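Local coordinates for protein amino Transferase (Eubacterium rectale, PDB 3ELE) that probably transfers amino groups between amino acids and keto acids with its bound pyridoxal-5'-phosphate, as a class I and II aminotransferase, at residues Y267-A270 and E271-A275; A288-L291 and F292-I296. One frame throughout, in Å; residues are numbered along the deposited sequence. Where two conformers were deposited one is given.

Interaction 1. Residues Y267-A270 and E271-A275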
ATOM      1  N   TYR A 267       9.866 -16.541 -18.308  1.00 33.12           N
ATOM      2  CA  TYR A 267       9.635 -18.006 -18.424  1.00 32.99           C
ATOM      3  C   TYR A 267       8.150 -18.394 -18.622  1.00 33.21           C
ATOM      4  O   TYR A 267       7.842 -19.277 -19.420  1.00 32.97           O
ATOM      5  CB  TYR A 267      10.252 -18.765 -17.198  1.00 32.99           C
ATOM      6  CG  TYR A 267       9.393 -18.644 -15.955  1.00 33.44           C
ATOM      7  CD1 TYR A 267       9.256 -17.404 -15.278  1.00 34.04           C
ATOM      8  CD2 TYR A 267       8.614 -19.714 -15.519  1.00 32.55           C
ATOM      9  CE1 TYR A 267       8.399 -17.271 -14.177  1.00 32.54           C
ATOM     10  CE2 TYR A 267       7.764 -19.582 -14.417  1.00 31.91           C
ATOM     11  CZ  TYR A 267       7.669 -18.351 -13.749  1.00 33.24           C
ATOM     12  OH  TYR A 267       6.843 -18.209 -12.657  1.00 34.64           O
ATOM     13  N   ASP A 268       7.253 -17.710 -17.901  1.00 33.31           N
ATOM     14  CA  ASP A 268       5.798 -17.935 -17.956  1.00 33.87           C
ATOM     15  C   ASP A 268       5.113 -16.642 -17.445  1.00 33.99           C
ATOM     16  O   ASP A 268       4.907 -16.480 -16.248  1.00 33.80           O
ATOM     17  CB  ASP A 268       5.425 -19.186 -17.117  1.00 34.53           C
ATOM     18  CG  ASP A 268       3.983 -19.659 -17.328  1.00 34.46           C
ATOM     19  OD1 ASP A 268       3.072 -18.859 -17.635  1.00 32.53           O
ATOM     20  OD2 ASP A 268       3.760 -20.878 -17.178  1.00 39.65           O
ATOM     21  N   LYS A 269       4.808 -15.722 -18.366  1.00 33.08           N
ATOM     22  CA  LYS A 269       4.175 -14.435 -18.033  1.00 32.15           C
ATOM     23  C   LYS A 269       2.867 -14.584 -17.300  1.00 32.21           C
ATOM     24  O   LYS A 269       2.671 -13.928 -16.288  1.00 33.51           O
ATOM     25  CB  LYS A 269       3.996 -13.554 -19.280  1.00 32.22           C
ATOM     26  CG  LYS A 269       3.543 -12.117 -18.992  1.00 34.01           C
ATOM     27  CD  LYS A 269       2.040 -11.918 -19.069  1.00 34.01           C
ATOM     28  CE  LYS A 269       1.656 -10.550 -18.616  1.00 35.20           C
ATOM     29  NZ  LYS A 269       0.176 -10.414 -18.619  1.00 33.98           N
ATOM     30  N   ALA A 270       1.981 -15.456 -17.789  1.00 32.78           N
ATOM     31  CA  ALA A 270       0.685 -15.667 -17.143  1.00 31.95           C
ATOM     32  C   ALA A 270       0.867 -16.060 -15.667  1.00 31.47           C
ATOM     33  O   ALA A 270       0.232 -15.472 -14.778  1.00 30.65           O
ATOM     34  CB  ALA A 270      -0.138 -16.700 -17.903  1.00 31.68           C
ATOM     35  N   GLU A 271       1.787 -16.990 -15.414  1.00 31.06           N
ATOM     36  CA  GLU A 271       2.046 -17.483 -14.054  1.00 31.96           C
ATOM     37  C   GLU A 271       2.680 -16.449 -13.121  1.00 31.92           C
ATOM     38  O   GLU A 271       2.287 -16.355 -11.947  1.00 32.44           O
ATOM     39  CB  GLU A 271       2.949 -18.711 -14.087  1.00 31.22           C
ATOM     40  CG  GLU A 271       3.296 -19.284 -12.720  1.00 32.76           C
ATOM     41  CD  GLU A 271       4.077 -20.552 -12.844  1.00 35.12           C
ATOM     42  OE1 GLU A 271       3.503 -21.504 -13.374  1.00 35.44           O
ATOM     43  OE2 GLU A 271       5.248 -20.584 -12.416  1.00 39.70           O
ATOM     44  N   LEU A 272       3.702 -15.756 -13.621  1.00 32.80           N
ATOM     45  CA  LEU A 272       4.409 -14.722 -12.854  1.00 32.63           C
ATOM     46  C   LEU A 272       3.523 -13.504 -12.624  1.00 32.62           C
ATOM     47  O   LEU A 272       3.552 -12.898 -11.544  1.00 33.27           O
ATOM     48  CB  LEU A 272       5.721 -14.318 -13.553  1.00 34.21           C
ATOM     49  CG  LEU A 272       6.625 -13.286 -12.832  1.00 33.55           C
ATOM     50  CD1 LEU A 272       6.918 -13.671 -11.387  1.00 27.90           C
ATOM     51  CD2 LEU A 272       7.929 -13.069 -13.621  1.00 32.57           C
ATOM     52  N   TYR A 273       2.754 -13.120 -13.639  1.00 32.88           N
ATOM     53  CA  TYR A 273       1.823 -12.000 -13.500  1.00 32.32           C
ATOM     54  C   TYR A 273       0.740 -12.341 -12.480  1.00 31.99           C
ATOM     55  O   TYR A 273       0.355 -11.479 -11.717  1.00 33.44           O
ATOM     56  CB  TYR A 273       1.215 -11.620 -14.836  1.00 33.36           C
ATOM     57  CG  TYR A 273       0.481 -10.315 -14.843  1.00 29.20           C
ATOM     58  CD1 TYR A 273       1.143  -9.130 -15.124  1.00 34.32           C
ATOM     59  CD2 TYR A 273      -0.897 -10.264 -14.606  1.00 36.59           C
ATOM     60  CE1 TYR A 273       0.461  -7.905 -15.158  1.00 31.16           C
ATOM     61  CE2 TYR A 273      -1.600  -9.045 -14.647  1.00 34.43           C
ATOM     62  CZ  TYR A 273      -0.911  -7.869 -14.923  1.00 34.82           C
ATOM     63  OH  TYR A 273      -1.596  -6.673 -14.968  1.00 32.30           O
ATOM     64  N   ALA A 274       0.290 -13.599 -12.450  1.00 33.15           N
ATOM     65  CA  ALA A 274      -0.679 -14.065 -11.451  1.00 32.62           C
ATOM     66  C   ALA A 274      -0.081 -13.909 -10.052  1.00 32.61           C
ATOM     67  O   ALA A 274      -0.743 -13.340  -9.185  1.00 34.84           O
ATOM     68  CB  ALA A 274      -1.109 -15.529 -11.720  1.00 32.63           C
ATOM     69  N   ALA A 275       1.183 -14.326  -9.856  1.00 30.66           N
ATOM     70  CA  ALA A 275       1.867 -14.216  -8.539  1.00 28.85           C
ATOM     71  C   ALA A 275       2.077 -12.747  -8.105  1.00 30.98           C
ATOM     72  O   ALA A 275       2.015 -12.425  -6.926  1.00 30.41           O
ATOM     73  CB  ALA A 275       3.179 -14.965  -8.545  1.00 28.13           C
TER
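This is an N-terminal helix cap with two flanking side-chain pairs, at the start of helix 269-282, where the chain turns out of the loop that carries Y267 and D268. D268 is the N-cap: its OD1 accepts from E271 N at 3.2 Å, and the amide comes from above the carboxylate plane. The backbone carbonyl of the same residue takes the N-H of L272 (O to N, 3.0 Å), which opens the helical ladder that K269 O to Y273 N continues.

Y267 folds back over this first turn. A chi1 of 77° tucks CG in between its own N and C, which brings the ring over D268 CB and lets OH donate to E271 OE2 at 2.9 Å, on the anti side of the carboxylate and somewhat out of its plane. The E271 chain, extended as far as its carboxylate, crosses the tyrosine at about a right angle. Its OE1 lies 3.9 Å from D268 OD2, a proximity of like charges that the tyrosine bond may ease.

Just after the cap, K269 runs beside Y273, one turn further along the helix, and sets NZ over a ring face, a cation-pi contact 4.0 Å from the centroid. That ammonium also bonds to D100 O. Y267 and L272 both meet V4 of the second subunit, while L272 packs on L119 of helix 108-119 and Y273 OH bonds to L102 O at strand 102-105.

Interaction 2. Residues A288-L291 and F292-I296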
ATOM      1  N   ALA A 288      -3.795   1.143  -7.029  1.00 35.09           N
ATOM      2  CA  ALA A 288      -3.030   2.389  -6.936  1.00 35.38           C
ATOM      3  C   ALA A 288      -4.026   3.531  -6.869  1.00 36.37           C
ATOM      4  O   ALA A 288      -5.154   3.369  -7.360  1.00 36.36           O
ATOM      5  CB  ALA A 288      -2.108   2.565  -8.136  1.00 35.33           C
ATOM      6  N   PRO A 289      -3.637   4.688  -6.267  1.00 37.68           N
ATOM      7  CA  PRO A 289      -4.592   5.784  -6.171  1.00 37.32           C
ATOM      8  C   PRO A 289      -5.164   6.219  -7.541  1.00 36.89           C
ATOM      9  O   PRO A 289      -4.419   6.607  -8.456  1.00 36.05           O
ATOM     10  CB  PRO A 289      -3.794   6.889  -5.487  1.00 37.84           C
ATOM     11  CG  PRO A 289      -2.755   6.175  -4.727  1.00 39.59           C
ATOM     12  CD  PRO A 289      -2.359   5.065  -5.632  1.00 38.56           C
ATOM     13  N   SER A 290      -6.483   6.126  -7.638  1.00 36.26           N
ATOM     14  CA  SER A 290      -7.235   6.350  -8.874  1.00 36.22           C
ATOM     15  C   SER A 290      -6.975   7.725  -9.516  1.00 34.05           C
ATOM     16  O   SER A 290      -6.787   7.807 -10.724  1.00 33.11           O
ATOM     17  CB  SER A 290      -8.726   6.138  -8.602  1.00 36.50           C
ATOM     18  OG  SER A 290      -9.473   6.141  -9.798  1.00 43.72           O
ATOM     19  N   LEU A 291      -6.936   8.780  -8.699  1.00 32.88           N
ATOM     20  CA  LEU A 291      -6.674  10.158  -9.186  1.00 33.16           C
ATOM     21  C   LEU A 291      -5.330  10.205  -9.921  1.00 32.60           C
ATOM     22  O   LEU A 291      -5.240  10.762 -11.026  1.00 30.82           O
ATOM     23  CB  LEU A 291      -6.699  11.180  -8.027  1.00 33.11           C
ATOM     24  CG  LEU A 291      -6.213  12.610  -8.292  1.00 31.89           C
ATOM     25  CD1 LEU A 291      -7.064  13.202  -9.371  1.00 32.81           C
ATOM     26  CD2 LEU A 291      -6.250  13.462  -7.030  1.00 33.70           C
ATOM     27  N   PHE A 292      -4.317   9.575  -9.311  1.00 33.16           N
ATOM     28  CA  PHE A 292      -2.949   9.534  -9.867  1.00 33.40           C
ATOM     29  C   PHE A 292      -2.818   8.605 -11.073  1.00 33.28           C
ATOM     30  O   PHE A 292      -2.087   8.939 -11.995  1.00 33.24           O
ATOM     31  CB  PHE A 292      -1.902   9.301  -8.774  1.00 34.49           C
ATOM     32  CG  PHE A 292      -1.943  10.359  -7.700  1.00 37.19           C
ATOM     33  CD1 PHE A 292      -1.644  11.686  -8.003  1.00 42.88           C
ATOM     34  CD2 PHE A 292      -2.320  10.062  -6.404  1.00 38.41           C
ATOM     35  CE1 PHE A 292      -1.724  12.677  -7.014  1.00 42.47           C
ATOM     36  CE2 PHE A 292      -2.391  11.049  -5.414  1.00 38.73           C
ATOM     37  CZ  PHE A 292      -2.106  12.339  -5.720  1.00 37.38           C
ATOM     38  N   GLN A 293      -3.536   7.480 -11.097  1.00 33.12           N
ATOM     39  CA  GLN A 293      -3.568   6.623 -12.299  1.00 34.92           C
ATOM     40  C   GLN A 293      -4.084   7.387 -13.512  1.00 34.63           C
ATOM     41  O   GLN A 293      -3.478   7.328 -14.577  1.00 33.95           O
ATOM     42  CB  GLN A 293      -4.448   5.385 -12.121  1.00 35.35           C
ATOM     43  CG  GLN A 293      -3.938   4.356 -11.120  1.00 36.30           C
ATOM     44  CD  GLN A 293      -4.673   3.031 -11.244  1.00 37.53           C
ATOM     45  OE1 GLN A 293      -4.801   2.501 -12.345  1.00 37.18           O
ATOM     46  NE2 GLN A 293      -5.138   2.476 -10.115  1.00 37.03           N
ATOM     47  N   LYS A 294      -5.195   8.112 -13.328  1.00 35.65           N
ATOM     48  CA  LYS A 294      -5.814   8.889 -14.401  1.00 36.48           C
ATOM     49  C   LYS A 294      -4.922  10.063 -14.828  1.00 35.60           C
ATOM     50  O   LYS A 294      -4.821  10.355 -16.019  1.00 35.08           O
ATOM     51  CB  LYS A 294      -7.253   9.300 -14.040  1.00 36.17           C
ATOM     52  CG  LYS A 294      -8.147   8.053 -13.772  1.00 40.92           C
ATOM     53  CD  LYS A 294      -9.597   8.387 -13.544  1.00 39.30           C
ATOM     54  CE  LYS A 294     -10.327   7.341 -12.704  1.00 39.64           C
ATOM     55  NZ  LYS A 294     -10.097   5.913 -13.076  1.00 43.28           N
HETATM   56  N   MSE A 295      -4.247  10.684 -13.857  1.00 35.90           N
HETATM   57  CA  MSE A 295      -3.317  11.799 -14.120  0.50 36.08           C
HETATM   58  C   MSE A 295      -2.092  11.354 -14.944  1.00 35.85           C
HETATM   59  O   MSE A 295      -1.649  12.085 -15.840  1.00 34.78           O
HETATM   60  CB  MSE A 295      -2.894  12.466 -12.789  0.50 36.42           C
HETATM   61  CG  MSE A 295      -1.804  13.548 -12.860  0.50 35.95           C
HETATM   62 SE   MSE A 295       0.038  12.898 -12.902  0.38 39.28          SE
HETATM   63  CE  MSE A 295       0.119  11.995 -11.220  0.50 35.13           C
ATOM     64  N   ILE A 296      -1.536  10.181 -14.618  1.00 37.02           N
ATOM     65  CA  ILE A 296      -0.343   9.619 -15.304  1.00 38.11           C
ATOM     66  C   ILE A 296      -0.536   9.429 -16.829  1.00 37.88           C
ATOM     67  O   ILE A 296       0.439   9.533 -17.589  1.00 37.84           O
ATOM     68  CB  ILE A 296       0.204   8.301 -14.576  1.00 39.35           C
ATOM     69  CG1 ILE A 296       1.299   8.638 -13.546  1.00 40.82           C
ATOM     70  CG2 ILE A 296       0.822   7.293 -15.520  1.00 40.70           C
ATOM     71  CD1 ILE A 296       0.795   8.970 -12.230  1.00 43.45           C
TER
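A288 and P289 are extended, and from S290 the backbone coils into helix 290-296, with P289 at the N-cap position. P289 O receives Q293 N at 2.9 Å, S290 O receives K294 N, and L291 O receives the amide of M295, a selenomethionine in the crystal.

Q293 reaches back past the helix start. Its CG is anti to the carbonyl carbon (chi1 -68°) and the rest of the chain is extended, bringing NE2 to A288 O at 2.9 Å. The acceptor lies almost exactly in the plane of the amide group, but the N-H arrives from above the carbonyl plane of A288, well off the C=O direction at 114°. The amide is gripped further by T73 OG1 at NE2 and D78 N at OE1, which fix its rotation.

In this PLP-dependent aminotransferase the turn lies at the subunit interface, the P289 side chain about 11 Å from a bound cofactor. P289 packs on P289 of the second subunit, and L291 N donates to E255 OE1 of that subunit.

P289 CB meets the F292 ring at its edge, 3.6 Å from CD2. On another side of the helix K294 CE comes within 3.3 Å of S290 OG, and the bend at chi4 (-46°) then sets the direction of NZ, which forms a salt bridge with D78. The serine hydroxyl is hydrogen-bonded to L69 O.

How the interactions relate
Both interactions are first turns of successive helices, 269-282 and 290-296, with centres about 25 Å apart and no touch between them. Interaction 1 is partly buried, and its chemistry suits that place: a carboxylate cap, a tyrosine-glutamate bond and a lysine over a ring. Interaction 2 is buried; its N-cap residue is P289, whose side chain has no acceptor to offer as D268 does in interaction 1, and the polar ends of S290, Q293 and K294 are tied to L69, T73 and D78. Strand 102-105 borders both, through L102 for residues 267-275 and M104 for 288-296. Each also meets the second subunit, the former by packing and the latter by hydrogen bonds as well.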